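Local atomic coordinates of putative lipoprotein (Bacteroides thetaiotaomicron, PDB entry 4Q1Z), a protein that is of unknown function but belongs to the DUF4876 family and is probably a lipid-anchored lipoprotein of the bacterial cell envelope. Residues K111-C116 with D309-V314; G155-K160 with A313-S318; G332-G337 with L343-K348. All coordinates share one frame; numbering follows the deposited sequence.

Interaction 1. Residues K111-C116 with D309-V314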
ATOM      1  N   LYS A 111       3.531  -1.894  -2.344  1.00 45.27           N
ATOM      2  CA  LYS A 111       4.711  -2.626  -1.848  1.00 45.70           C
ATOM      3  C   LYS A 111       5.899  -2.611  -2.870  1.00 50.51           C
ATOM      4  O   LYS A 111       7.067  -2.449  -2.497  1.00 48.07           O
ATOM      5  CB  LYS A 111       4.290  -4.074  -1.518  1.00 46.45           C
ATOM      6  CG  LYS A 111       5.340  -4.906  -0.820  1.00 49.76           C
ATOM      7  CD  LYS A 111       4.791  -6.287  -0.507  1.00 52.23           C
ATOM      8  CE  LYS A 111       5.860  -7.341  -0.470  1.00 60.93           C
ATOM      9  NZ  LYS A 111       6.539  -7.484  -1.775  1.00 73.99           N
ATOM     10  N   GLU A 112       5.580  -2.865  -4.143  1.00 48.41           N
ATOM     11  CA  GLU A 112       6.535  -2.955  -5.233  1.00 47.71           C
ATOM     12  C   GLU A 112       5.856  -2.457  -6.477  1.00 50.30           C
ATOM     13  O   GLU A 112       4.680  -2.780  -6.681  1.00 48.84           O
ATOM     14  CB  GLU A 112       7.016  -4.417  -5.399  1.00 49.79           C
ATOM     15  CG  GLU A 112       8.042  -4.631  -6.511  1.00 55.02           C
ATOM     16  CD  GLU A 112       9.293  -5.404  -6.130  1.00 66.42           C
ATOM     17  OE1 GLU A 112       9.343  -5.961  -5.009  1.00 57.26           O
ATOM     18  OE2 GLU A 112      10.238  -5.429  -6.951  1.00 58.14           O
ATOM     19  N   ILE A 113       6.589  -1.658  -7.301  1.00 46.58           N
ATOM     20  CA  ILE A 113       6.116  -1.093  -8.572  1.00 45.88           C
ATOM     21  C   ILE A 113       7.211  -1.225  -9.656  1.00 49.48           C
ATOM     22  O   ILE A 113       8.372  -0.861  -9.422  1.00 48.06           O
ATOM     23  CB  ILE A 113       5.644   0.408  -8.413  1.00 48.06           C
ATOM     24  CG1 ILE A 113       4.574   0.578  -7.292  1.00 47.24           C
ATOM     25  CG2 ILE A 113       5.147   0.974  -9.759  1.00 46.99           C
ATOM     26  CD1 ILE A 113       4.234   2.043  -6.872  1.00 52.10           C
ATOM     27  N   TYR A 114       6.830  -1.735 -10.849  1.00 46.26           N
ATOM     28  CA  TYR A 114       7.735  -1.853 -11.991  1.00 45.20           C
ATOM     29  C   TYR A 114       7.054  -1.197 -13.182  1.00 49.13           C
ATOM     30  O   TYR A 114       5.958  -1.602 -13.544  1.00 48.43           O
ATOM     31  CB  TYR A 114       8.124  -3.309 -12.225  1.00 46.66           C
ATOM     32  CG  TYR A 114       8.868  -3.574 -13.517  1.00 48.51           C
ATOM     33  CD1 TYR A 114      10.000  -2.831 -13.866  1.00 49.86           C
ATOM     34  CD2 TYR A 114       8.494  -4.621 -14.352  1.00 48.86           C
ATOM     35  CE1 TYR A 114      10.712  -3.106 -15.032  1.00 48.08           C
ATOM     36  CE2 TYR A 114       9.187  -4.889 -15.523  1.00 49.75           C
ATOM     37  CZ  TYR A 114      10.285  -4.122 -15.867  1.00 54.04           C
ATOM     38  OH  TYR A 114      10.956  -4.402 -17.029  1.00 58.88           O
ATOM     39  N   TYR A 115       7.670  -0.133 -13.746  1.00 46.66           N
ATOM     40  CA  TYR A 115       7.053   0.707 -14.793  1.00 44.81           C
ATOM     41  C   TYR A 115       7.907   1.076 -16.025  1.00 46.02           C
ATOM     42  O   TYR A 115       7.339   1.581 -17.001  1.00 44.86           O
ATOM     43  CB  TYR A 115       6.628   2.059 -14.151  1.00 44.42           C
ATOM     44  CG  TYR A 115       7.758   2.853 -13.507  1.00 44.84           C
ATOM     45  CD1 TYR A 115       8.613   3.641 -14.278  1.00 45.90           C
ATOM     46  CD2 TYR A 115       7.937   2.860 -12.122  1.00 45.00           C
ATOM     47  CE1 TYR A 115       9.675   4.334 -13.702  1.00 44.23           C
ATOM     48  CE2 TYR A 115       8.975   3.579 -11.531  1.00 45.98           C
ATOM     49  CZ  TYR A 115       9.837   4.328 -12.326  1.00 51.30           C
ATOM     50  OH  TYR A 115      10.866   5.057 -11.776  1.00 45.25           O
ATOM     51  N   CYS A 116       9.239   0.938 -15.967  1.00 42.86           N
ATOM     52  CA  CYS A 116      10.079   1.524 -17.019  1.00 43.34           C
ATOM     53  C   CYS A 116      10.224   0.656 -18.296  1.00 50.52           C
ATOM     54  O   CYS A 116      10.836   1.106 -19.283  1.00 50.77           O
ATOM     55  CB  CYS A 116      11.439   1.926 -16.460  1.00 43.25           C
ATOM     56  SG  CYS A 116      12.508   0.521 -16.074  1.00 48.82           S
ATOM     57  N   ASP A 309      -2.818   5.358  -0.374  1.00 46.11           N
ATOM     58  CA  ASP A 309      -1.380   5.447  -0.646  1.00 45.02           C
ATOM     59  C   ASP A 309      -1.120   6.175  -1.971  1.00 48.31           C
ATOM     60  O   ASP A 309      -1.892   6.032  -2.914  1.00 49.54           O
ATOM     61  CB  ASP A 309      -0.671   4.062  -0.631  1.00 46.37           C
ATOM     62  CG  ASP A 309       0.874   4.077  -0.503  1.00 49.19           C
ATOM     63  OD1 ASP A 309       1.425   5.042   0.063  1.00 47.47           O
ATOM     64  OD2 ASP A 309       1.508   3.079  -0.879  1.00 54.16           O
ATOM     65  N   ALA A 310      -0.007   6.920  -2.034  1.00 43.41           N
ATOM     66  CA  ALA A 310       0.471   7.658  -3.202  1.00 42.10           C
ATOM     67  C   ALA A 310       1.970   7.495  -3.369  1.00 43.74           C
ATOM     68  O   ALA A 310       2.702   7.520  -2.388  1.00 42.38           O
ATOM     69  CB  ALA A 310       0.124   9.125  -3.067  1.00 43.12           C
ATOM     70  N   VAL A 311       2.430   7.274  -4.609  1.00 41.55           N
ATOM     71  CA  VAL A 311       3.856   7.113  -4.951  1.00 40.97           C
ATOM     72  C   VAL A 311       4.199   8.019  -6.136  1.00 45.15           C
ATOM     73  O   VAL A 311       3.667   7.839  -7.241  1.00 46.38           O
ATOM     74  CB  VAL A 311       4.265   5.633  -5.236  1.00 43.84           C
ATOM     75  CG1 VAL A 311       5.771   5.512  -5.527  1.00 42.67           C
ATOM     76  CG2 VAL A 311       3.870   4.727  -4.079  1.00 43.61           C
ATOM     77  N   GLU A 312       5.126   8.958  -5.915  1.00 40.95           N
ATOM     78  CA  GLU A 312       5.596   9.874  -6.962  1.00 39.34           C
ATOM     79  C   GLU A 312       6.854   9.339  -7.613  1.00 43.65           C
ATOM     80  O   GLU A 312       7.942   9.552  -7.084  1.00 42.00           O
ATOM     81  CB  GLU A 312       5.857  11.287  -6.388  1.00 39.99           C
ATOM     82  CG  GLU A 312       6.317  12.316  -7.408  1.00 43.17           C
ATOM     83  CD  GLU A 312       5.269  13.341  -7.783  1.00 60.68           C
ATOM     84  OE1 GLU A 312       4.775  14.030  -6.862  1.00 48.56           O
ATOM     85  OE2 GLU A 312       4.962  13.481  -8.992  1.00 46.79           O
ATOM     86  N   ALA A 313       6.729   8.691  -8.786  1.00 42.01           N
ATOM     87  CA  ALA A 313       7.941   8.285  -9.501  1.00 41.97           C
ATOM     88  C   ALA A 313       8.206   9.311 -10.590  1.00 46.91           C
ATOM     89  O   ALA A 313       7.267   9.953 -11.105  1.00 44.98           O
ATOM     90  CB  ALA A 313       7.840   6.873 -10.059  1.00 42.64           C
ATOM     91  N   VAL A 314       9.511   9.563 -10.835  1.00 44.44           N
ATOM     92  CA  VAL A 314      10.023  10.556 -11.785  1.00 42.93           C
ATOM     93  C   VAL A 314      11.230   9.973 -12.544  1.00 50.09           C
ATOM     94  O   VAL A 314      11.706   8.883 -12.206  1.00 50.93           O
ATOM     95  CB  VAL A 314      10.393  11.901 -11.096  1.00 44.93           C
ATOM     96  CG1 VAL A 314       9.167  12.632 -10.533  1.00 43.44           C
ATOM     97  CG2 VAL A 314      11.483  11.715 -10.044  1.00 44.24           C
TER
HETATM   98  O   HOH W   1      12.570   6.541 -13.244  1.00 39.90           O
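Tyr-115 brings the CE2-CZ-OH end of its ring up to Ala-313: CE2 lies 3.8 Å from the methyl CB of Ala-313, and CZ and OH follow close behind. The ring meets that methyl obliquely. Its first torsion (chi1 59°) puts CG between the backbone N and the carbonyl carbon, and from there the ring spans the gap between the two segments, whose CA atoms at Tyr-115 and Ala-313 stand 9.3 Å apart. The buried phenol oxygen is bonded to a water lying in the plane of the ring, at its edge. That water sits 2.7 Å from Tyr-115 OH and lies 2.7 Å from Val-314 O, placed to donate to it; directly, OH and Val-314 O are 3.9 Å apart. A phenylalanine here would keep the ring on Ala-313 but would probably leave the bridging water without its phenolic mate and so weaken the tie to Val-314 O.

Two residues back on each segment, Ile-113 and Val-311 reach toward each other tip to tip. CD1 of Ile-113 comes in on the branching end of Val-311, 3.9 Å from CG2 and almost equally near CB and CG1, so a single methyl touches CB and both branches. The backbone of Ile-113 pairs with Ile-345 of strand 344-347, while Tyr-266 of strand 265-269 touches both Ile-113 and Tyr-115.

Strands 108-114 and 307-312 are far apart in the order of one large mixed sheet, yet here these strands and the residues just after them face each other through alternate side chains. The chemistry is that of a core seam: carbon against carbon through the interior, and the tyrosine hydroxyl is bridged by water to a backbone carbonyl.

Interaction 2. Residues G155-K160 with A313-S318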
ATOM      1  N   GLY A 155       1.097  13.103 -16.936  1.00 49.15           N
ATOM      2  CA  GLY A 155       1.512  11.702 -17.052  1.00 48.68           C
ATOM      3  C   GLY A 155       2.991  11.501 -16.796  1.00 55.35           C
ATOM      4  O   GLY A 155       3.363  10.720 -15.925  1.00 54.94           O
ATOM      5  N   THR A 156       3.842  12.270 -17.512  1.00 54.24           N
ATOM      6  CA  THR A 156       5.295  12.341 -17.300  1.00 53.92           C
ATOM      7  C   THR A 156       5.598  13.600 -16.513  1.00 55.05           C
ATOM      8  O   THR A 156       5.033  14.647 -16.799  1.00 54.70           O
ATOM      9  CB  THR A 156       6.067  12.321 -18.627  1.00 66.38           C
ATOM     10  OG1 THR A 156       5.531  11.296 -19.473  1.00 70.01           O
ATOM     11  CG2 THR A 156       7.586  12.122 -18.421  1.00 65.27           C
ATOM     12  N   ALA A 157       6.482  13.511 -15.533  1.00 53.15           N
ATOM     13  CA  ALA A 157       6.869  14.648 -14.694  1.00 53.38           C
ATOM     14  C   ALA A 157       7.409  15.815 -15.543  1.00 56.95           C
ATOM     15  O   ALA A 157       8.157  15.613 -16.507  1.00 55.85           O
ATOM     16  CB  ALA A 157       7.903  14.220 -13.663  1.00 53.89           C
ATOM     17  N   THR A 158       6.979  17.029 -15.191  1.00 53.15           N
ATOM     18  CA  THR A 158       7.358  18.251 -15.879  1.00 53.12           C
ATOM     19  C   THR A 158       7.296  19.439 -14.932  1.00 57.31           C
ATOM     20  O   THR A 158       6.537  19.431 -13.955  1.00 57.26           O
ATOM     21  CB  THR A 158       6.494  18.488 -17.130  1.00 59.39           C
ATOM     22  OG1 THR A 158       6.916  19.713 -17.720  1.00 61.57           O
ATOM     23  CG2 THR A 158       5.012  18.553 -16.833  1.00 56.94           C
ATOM     24  N   THR A 159       8.112  20.455 -15.234  1.00 53.58           N
ATOM     25  CA  THR A 159       8.198  21.714 -14.500  1.00 53.73           C
ATOM     26  C   THR A 159       7.059  22.632 -14.968  1.00 58.15           C
ATOM     27  O   THR A 159       6.708  23.561 -14.249  1.00 58.00           O
ATOM     28  CB  THR A 159       9.603  22.338 -14.674  1.00 60.23           C
ATOM     29  OG1 THR A 159       9.988  22.345 -16.067  1.00 55.71           O
ATOM     30  CG2 THR A 159      10.657  21.616 -13.832  1.00 56.75           C
ATOM     31  N   LYS A 160       6.484  22.357 -16.174  1.00 55.26           N
ATOM     32  CA  LYS A 160       5.325  23.039 -16.767  1.00 55.80           C
ATOM     33  C   LYS A 160       4.132  22.802 -15.833  1.00 61.90           C
ATOM     34  O   LYS A 160       3.732  21.658 -15.602  1.00 60.44           O
ATOM     35  CB  LYS A 160       5.074  22.503 -18.187  1.00 57.82           C
ATOM     36  CG  LYS A 160       5.379  23.493 -19.287  1.00 74.25           C
ATOM     37  CD  LYS A 160       6.870  23.605 -19.608  1.00 80.85           C
ATOM     38  CE  LYS A 160       7.156  24.819 -20.463  1.00 84.87           C
ATOM     39  NZ  LYS A 160       6.632  24.676 -21.851  1.00 92.22           N
ATOM     40  N   ALA A 313       6.729   8.691  -8.786  1.00 42.01           N
ATOM     41  CA  ALA A 313       7.941   8.285  -9.501  1.00 41.97           C
ATOM     42  C   ALA A 313       8.206   9.311 -10.590  1.00 46.91           C
ATOM     43  O   ALA A 313       7.267   9.953 -11.105  1.00 44.98           O
ATOM     44  CB  ALA A 313       7.840   6.873 -10.059  1.00 42.64           C
ATOM     45  N   VAL A 314       9.511   9.563 -10.835  1.00 44.44           N
ATOM     46  CA  VAL A 314      10.023  10.556 -11.785  1.00 42.93           C
ATOM     47  C   VAL A 314      11.230   9.973 -12.544  1.00 50.09           C
ATOM     48  O   VAL A 314      11.706   8.883 -12.206  1.00 50.93           O
ATOM     49  CB  VAL A 314      10.393  11.901 -11.096  1.00 44.93           C
ATOM     50  CG1 VAL A 314       9.167  12.632 -10.533  1.00 43.44           C
ATOM     51  CG2 VAL A 314      11.483  11.715 -10.044  1.00 44.24           C
ATOM     52  N   ASN A 315      11.693  10.707 -13.584  1.00 47.84           N
ATOM     53  CA  ASN A 315      12.795  10.379 -14.492  1.00 48.87           C
ATOM     54  C   ASN A 315      14.081  10.037 -13.760  1.00 55.47           C
ATOM     55  O   ASN A 315      14.687   9.018 -14.051  1.00 55.09           O
ATOM     56  CB  ASN A 315      13.075  11.557 -15.447  1.00 47.78           C
ATOM     57  CG  ASN A 315      11.933  12.055 -16.293  1.00 54.05           C
ATOM     58  OD1 ASN A 315      10.820  12.305 -15.829  1.00 49.47           O
ATOM     59  ND2 ASN A 315      12.224  12.305 -17.545  1.00 45.63           N
ATOM     60  N   ASN A 316      14.510  10.920 -12.846  1.00 54.47           N
ATOM     61  CA  ASN A 316      15.747  10.810 -12.067  1.00 55.35           C
ATOM     62  C   ASN A 316      15.696  11.756 -10.882  1.00 61.19           C
ATOM     63  O   ASN A 316      14.653  12.355 -10.640  1.00 60.79           O
ATOM     64  CB  ASN A 316      16.977  11.102 -12.936  1.00 53.72           C
ATOM     65  CG  ASN A 316      16.805  12.250 -13.872  1.00 65.24           C
ATOM     66  OD1 ASN A 316      16.534  13.373 -13.466  1.00 64.17           O
ATOM     67  ND2 ASN A 316      16.885  11.968 -15.159  1.00 55.39           N
ATOM     68  N   GLU A 317      16.812  11.905 -10.154  1.00 60.17           N
ATOM     69  CA  GLU A 317      16.891  12.747  -8.956  1.00 61.61           C
ATOM     70  C   GLU A 317      16.765  14.275  -9.235  1.00 67.62           C
ATOM     71  O   GLU A 317      16.641  15.049  -8.275  1.00 67.27           O
ATOM     72  CB  GLU A 317      18.172  12.458  -8.156  1.00 64.22           C
ATOM     73  CG  GLU A 317      19.457  12.374  -8.971  1.00 81.15           C
ATOM     74  CD  GLU A 317      19.784  11.008  -9.548  1.00107.88           C
ATOM     75  OE1 GLU A 317      19.239  10.678 -10.627  1.00 83.66           O
ATOM     76  OE2 GLU A 317      20.602  10.280  -8.936  1.00107.33           O
ATOM     77  N   SER A 318      16.729  14.691 -10.526  1.00 65.09           N
ATOM     78  CA  SER A 318      16.632  16.099 -10.927  1.00 65.48           C
ATOM     79  C   SER A 318      15.206  16.617 -10.991  1.00 68.57           C
ATOM     80  O   SER A 318      15.009  17.829 -11.103  1.00 68.83           O
ATOM     81  CB  SER A 318      17.284  16.306 -12.290  1.00 71.28           C
ATOM     82  OG  SER A 318      16.363  16.129 -13.361  1.00 84.70           O
TER
HETATM   83  O   HOH W   2       8.237  11.296 -15.143  1.00 53.33           O
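Ala-157 and Val-314 make the apolar part of this contact, with CB of Ala-157 3.7 Å from CG1 of Val-314. That branch of Val-314 stands anti to its carbonyl carbon (chi1 -66°), which turns CG1 to the Ala-157 methyl. Looser van der Waals contact comes from Asn-315, whose OD1 lies 4.1 Å from CB of Ala-157 and equally far from CG2 of Thr-156; the side chains of Thr-156 and Asn-315 cross at about a right angle.

The polar link runs through water. One molecule accepts from Ala-157 N and is placed to donate to Asn-315 OD1, each at 2.9 Å, so the amide oxygen is linked to the facing loop through a solvent bridge. The hydroxyl of Thr-156 is engaged elsewhere, with Ser-260.

Each loop is also shaped from within. Thr-158 OG1 accepts from Lys-160 N in an ST turn, and Asn-316 OD1 closes an Asx turn by taking Ser-318 N, in the carbonyl plane on a lone pair, together with Ser-318 OG.

The loop after strand 148-152 thus meets the loop after strand 307-312; strand 265-269 lies between those two strands in the sheet, and Phe-262, just ahead of it, touches both Thr-156 and Asn-315.

Interaction 3. Residues G332-G337 with L343-K348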
ATOM      1  N   GLY A 332       8.058  13.478  -1.405  1.00 46.25           N
ATOM      2  CA  GLY A 332       9.231  13.211  -2.209  1.00 47.05           C
ATOM      3  C   GLY A 332       8.979  12.707  -3.611  1.00 52.96           C
ATOM      4  O   GLY A 332       7.903  12.914  -4.195  1.00 50.40           O
ATOM      5  N   ILE A 333      10.057  12.110  -4.171  1.00 51.09           N
ATOM      6  CA  ILE A 333      10.195  11.533  -5.510  1.00 49.63           C
ATOM      7  C   ILE A 333      11.054  10.280  -5.440  1.00 51.17           C
ATOM      8  O   ILE A 333      12.053  10.254  -4.707  1.00 50.54           O
ATOM      9  CB  ILE A 333      10.819  12.551  -6.516  1.00 52.92           C
ATOM     10  CG1 ILE A 333      12.183  13.142  -6.031  1.00 54.02           C
ATOM     11  CG2 ILE A 333       9.841  13.639  -6.907  1.00 53.53           C
ATOM     12  CD1 ILE A 333      13.290  13.326  -7.160  1.00 52.99           C
ATOM     13  N   THR A 334      10.698   9.271  -6.233  1.00 46.15           N
ATOM     14  CA  THR A 334      11.442   7.999  -6.385  1.00 45.55           C
ATOM     15  C   THR A 334      11.727   7.846  -7.874  1.00 49.07           C
ATOM     16  O   THR A 334      11.134   8.572  -8.666  1.00 48.88           O
ATOM     17  CB  THR A 334      10.733   6.798  -5.728  1.00 45.05           C
ATOM     18  OG1 THR A 334      11.653   5.709  -5.658  1.00 44.05           O
ATOM     19  CG2 THR A 334       9.466   6.388  -6.442  1.00 37.19           C
ATOM     20  N   TRP A 335      12.681   6.995  -8.257  1.00 47.13           N
ATOM     21  CA  TRP A 335      13.104   6.862  -9.665  1.00 48.13           C
ATOM     22  C   TRP A 335      13.961   5.625  -9.854  1.00 53.20           C
ATOM     23  O   TRP A 335      14.339   4.981  -8.877  1.00 53.41           O
ATOM     24  CB  TRP A 335      13.916   8.128 -10.117  1.00 47.56           C
ATOM     25  CG  TRP A 335      15.225   8.309  -9.387  1.00 49.26           C
ATOM     26  CD1 TRP A 335      16.435   7.773  -9.729  1.00 53.05           C
ATOM     27  CD2 TRP A 335      15.422   8.972  -8.124  1.00 48.84           C
ATOM     28  NE1 TRP A 335      17.378   8.068  -8.765  1.00 53.05           N
ATOM     29  CE2 TRP A 335      16.786   8.807  -7.770  1.00 54.02           C
ATOM     30  CE3 TRP A 335      14.580   9.691  -7.256  1.00 48.90           C
ATOM     31  CZ2 TRP A 335      17.337   9.373  -6.603  1.00 53.34           C
ATOM     32  CZ3 TRP A 335      15.114  10.216  -6.082  1.00 51.09           C
ATOM     33  CH2 TRP A 335      16.483  10.077  -5.776  1.00 52.73           C
ATOM     34  N   VAL A 336      14.287   5.310 -11.123  1.00 49.43           N
ATOM     35  CA  VAL A 336      15.178   4.216 -11.505  1.00 48.79           C
ATOM     36  C   VAL A 336      16.243   4.816 -12.430  1.00 56.05           C
ATOM     37  O   VAL A 336      17.238   4.164 -12.750  1.00 58.37           O
ATOM     38  CB  VAL A 336      14.493   2.959 -12.095  1.00 50.36           C
ATOM     39  CG1 VAL A 336      13.617   2.289 -11.059  1.00 48.68           C
ATOM     40  CG2 VAL A 336      13.726   3.266 -13.375  1.00 49.35           C
ATOM     41  N   GLY A 337      16.025   6.068 -12.818  1.00 51.85           N
ATOM     42  CA  GLY A 337      16.970   6.871 -13.581  1.00 52.04           C
ATOM     43  C   GLY A 337      17.128   6.581 -15.045  1.00 55.47           C
ATOM     44  O   GLY A 337      17.909   7.248 -15.707  1.00 55.59           O
ATOM     45  N   LEU A 343      14.324  -2.363 -14.300  1.00 48.45           N
ATOM     46  CA  LEU A 343      14.474  -2.150 -12.864  1.00 47.62           C
ATOM     47  C   LEU A 343      13.266  -1.419 -12.302  1.00 52.44           C
ATOM     48  O   LEU A 343      12.653  -0.566 -12.967  1.00 50.46           O
ATOM     49  CB  LEU A 343      15.767  -1.373 -12.532  1.00 47.97           C
ATOM     50  CG  LEU A 343      17.105  -1.937 -13.074  1.00 54.10           C
ATOM     51  CD1 LEU A 343      18.264  -1.036 -12.703  1.00 53.95           C
ATOM     52  CD2 LEU A 343      17.373  -3.361 -12.599  1.00 54.44           C
ATOM     53  N   GLY A 344      12.934  -1.760 -11.066  1.00 49.69           N
ATOM     54  CA  GLY A 344      11.805  -1.155 -10.394  1.00 48.37           C
ATOM     55  C   GLY A 344      12.155  -0.521  -9.072  1.00 52.46           C
ATOM     56  O   GLY A 344      13.316  -0.192  -8.805  1.00 52.87           O
ATOM     57  N   ILE A 345      11.118  -0.343  -8.249  1.00 47.63           N
ATOM     58  CA  ILE A 345      11.170   0.261  -6.923  1.00 45.94           C
ATOM     59  C   ILE A 345      10.453  -0.691  -5.937  1.00 49.77           C
ATOM     60  O   ILE A 345       9.472  -1.352  -6.284  1.00 48.96           O
ATOM     61  CB  ILE A 345      10.581   1.720  -6.923  1.00 47.22           C
ATOM     62  CG1 ILE A 345       9.114   1.762  -7.426  1.00 45.32           C
ATOM     63  CG2 ILE A 345      11.497   2.718  -7.705  1.00 46.67           C
ATOM     64  CD1 ILE A 345       8.311   2.934  -7.037  1.00 43.31           C
ATOM     65  N   ALA A 346      10.984  -0.798  -4.732  1.00 46.78           N
ATOM     66  CA  ALA A 346      10.425  -1.678  -3.725  1.00 46.51           C
ATOM     67  C   ALA A 346      10.364  -0.950  -2.374  1.00 50.74           C
ATOM     68  O   ALA A 346      11.339  -0.329  -1.973  1.00 51.05           O
ATOM     69  CB  ALA A 346      11.265  -2.956  -3.633  1.00 47.95           C
ATOM     70  N   ARG A 347       9.218  -0.998  -1.691  1.00 47.99           N
ATOM     71  CA  ARG A 347       9.045  -0.350  -0.382  1.00 47.94           C
ATOM     72  C   ARG A 347       9.922  -1.036   0.661  1.00 55.27           C
ATOM     73  O   ARG A 347      10.029  -2.270   0.669  1.00 57.36           O
ATOM     74  CB  ARG A 347       7.575  -0.386   0.031  1.00 45.18           C
ATOM     75  CG  ARG A 347       7.180   0.565   1.124  1.00 43.65           C
ATOM     76  CD  ARG A 347       5.731   1.015   0.962  1.00 43.92           C
ATOM     77  NE  ARG A 347       5.660   2.416   1.355  1.00 50.89           N
ATOM     78  CZ  ARG A 347       4.976   3.357   0.738  1.00 60.98           C
ATOM     79  NH1 ARG A 347       4.183   3.052  -0.273  1.00 51.36           N
ATOM     80  NH2 ARG A 347       5.062   4.610   1.138  1.00 64.55           N
ATOM     81  N   LYS A 348      10.589  -0.221   1.505  1.00 51.26           N
ATOM     82  CA  LYS A 348      11.473  -0.668   2.582  1.00 49.94           C
ATOM     83  C   LYS A 348      10.664  -1.223   3.717  1.00 52.64           C
ATOM     84  O   LYS A 348       9.567  -0.741   3.979  1.00 49.34           O
ATOM     85  CB  LYS A 348      12.345   0.493   3.113  1.00 50.72           C
ATOM     86  CG  LYS A 348      13.437   0.969   2.167  1.00 46.45           C
ATOM     87  CD  LYS A 348      14.117   2.202   2.764  1.00 48.22           C
ATOM     88  CE  LYS A 348      14.968   2.933   1.756  1.00 63.33           C
ATOM     89  NZ  LYS A 348      15.409   4.242   2.292  1.00 80.75           N
TER
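Val-336 pushes its CG1 methyl down on the backbone of the facing segment, 3.4 Å from Gly-344 O and 3.6 Å from Leu-343 O. With no side chain on Gly-344, it is bare backbone that the methyl meets there. The same CG1 reaches CG2 of Ile-345 at 4.0 Å, so one branch of the valine bears on three successive residues.

Thr-334 and Ile-345 approach tip to tip in a mixed contact, the hydroxyl OG1 of Thr-334 on CG2 of Ile-345 at 3.6 Å and the methyl CG2 of Thr-334 on CD1 of Ile-345 at 3.7 Å. Ile-345 presents both branches because its CG1 lies between the backbone N and the carbonyl carbon (chi1 58°), which leaves CG2 beside the N. The CB of Trp-335 points away from the strand, and its carbonyl oxygen lies near Ile-345 CG2; its ring forms a cation-pi pair with Arg-380.

The touching parts run 167° apart, nearly antiparallel, but meet by side chains packing on side chains and carbonyl oxygens, without backbone pairing. Strand 344-347 pairs instead with strands 108-114 and 378-382. The arrangement is arch-like: an extended loop segment, its Thr-334 backbone bonded to that of Glu-312 and Val-314, packs on strand 344-347 of the facing layer.

How the interactions relate
Interactions 1 and 3 lie side by side, their centres about 6 Å apart, whereas the centre of interaction 2 lies about 13 Å from the centre of either, toward the periphery. The layer holding strands 108-114 and 344-347 is joined by a probable hydrogen bond from Arg-347 N to Lys-111 O at 2.7 Å, and the salt bridge of Arg-347 NH1 with Asp-309 OD2, also 2.7 Å, ties it to the facing strand 307-312. Residues 313-314 belong to both interaction 1 and interaction 2, carrying the chain from the core to the loops. There Val-314 N probably bonds to Thr-334 O at 2.9 Å, coupling interaction 2 to 3, and Glu-317 CB packs on Trp-335 CZ2.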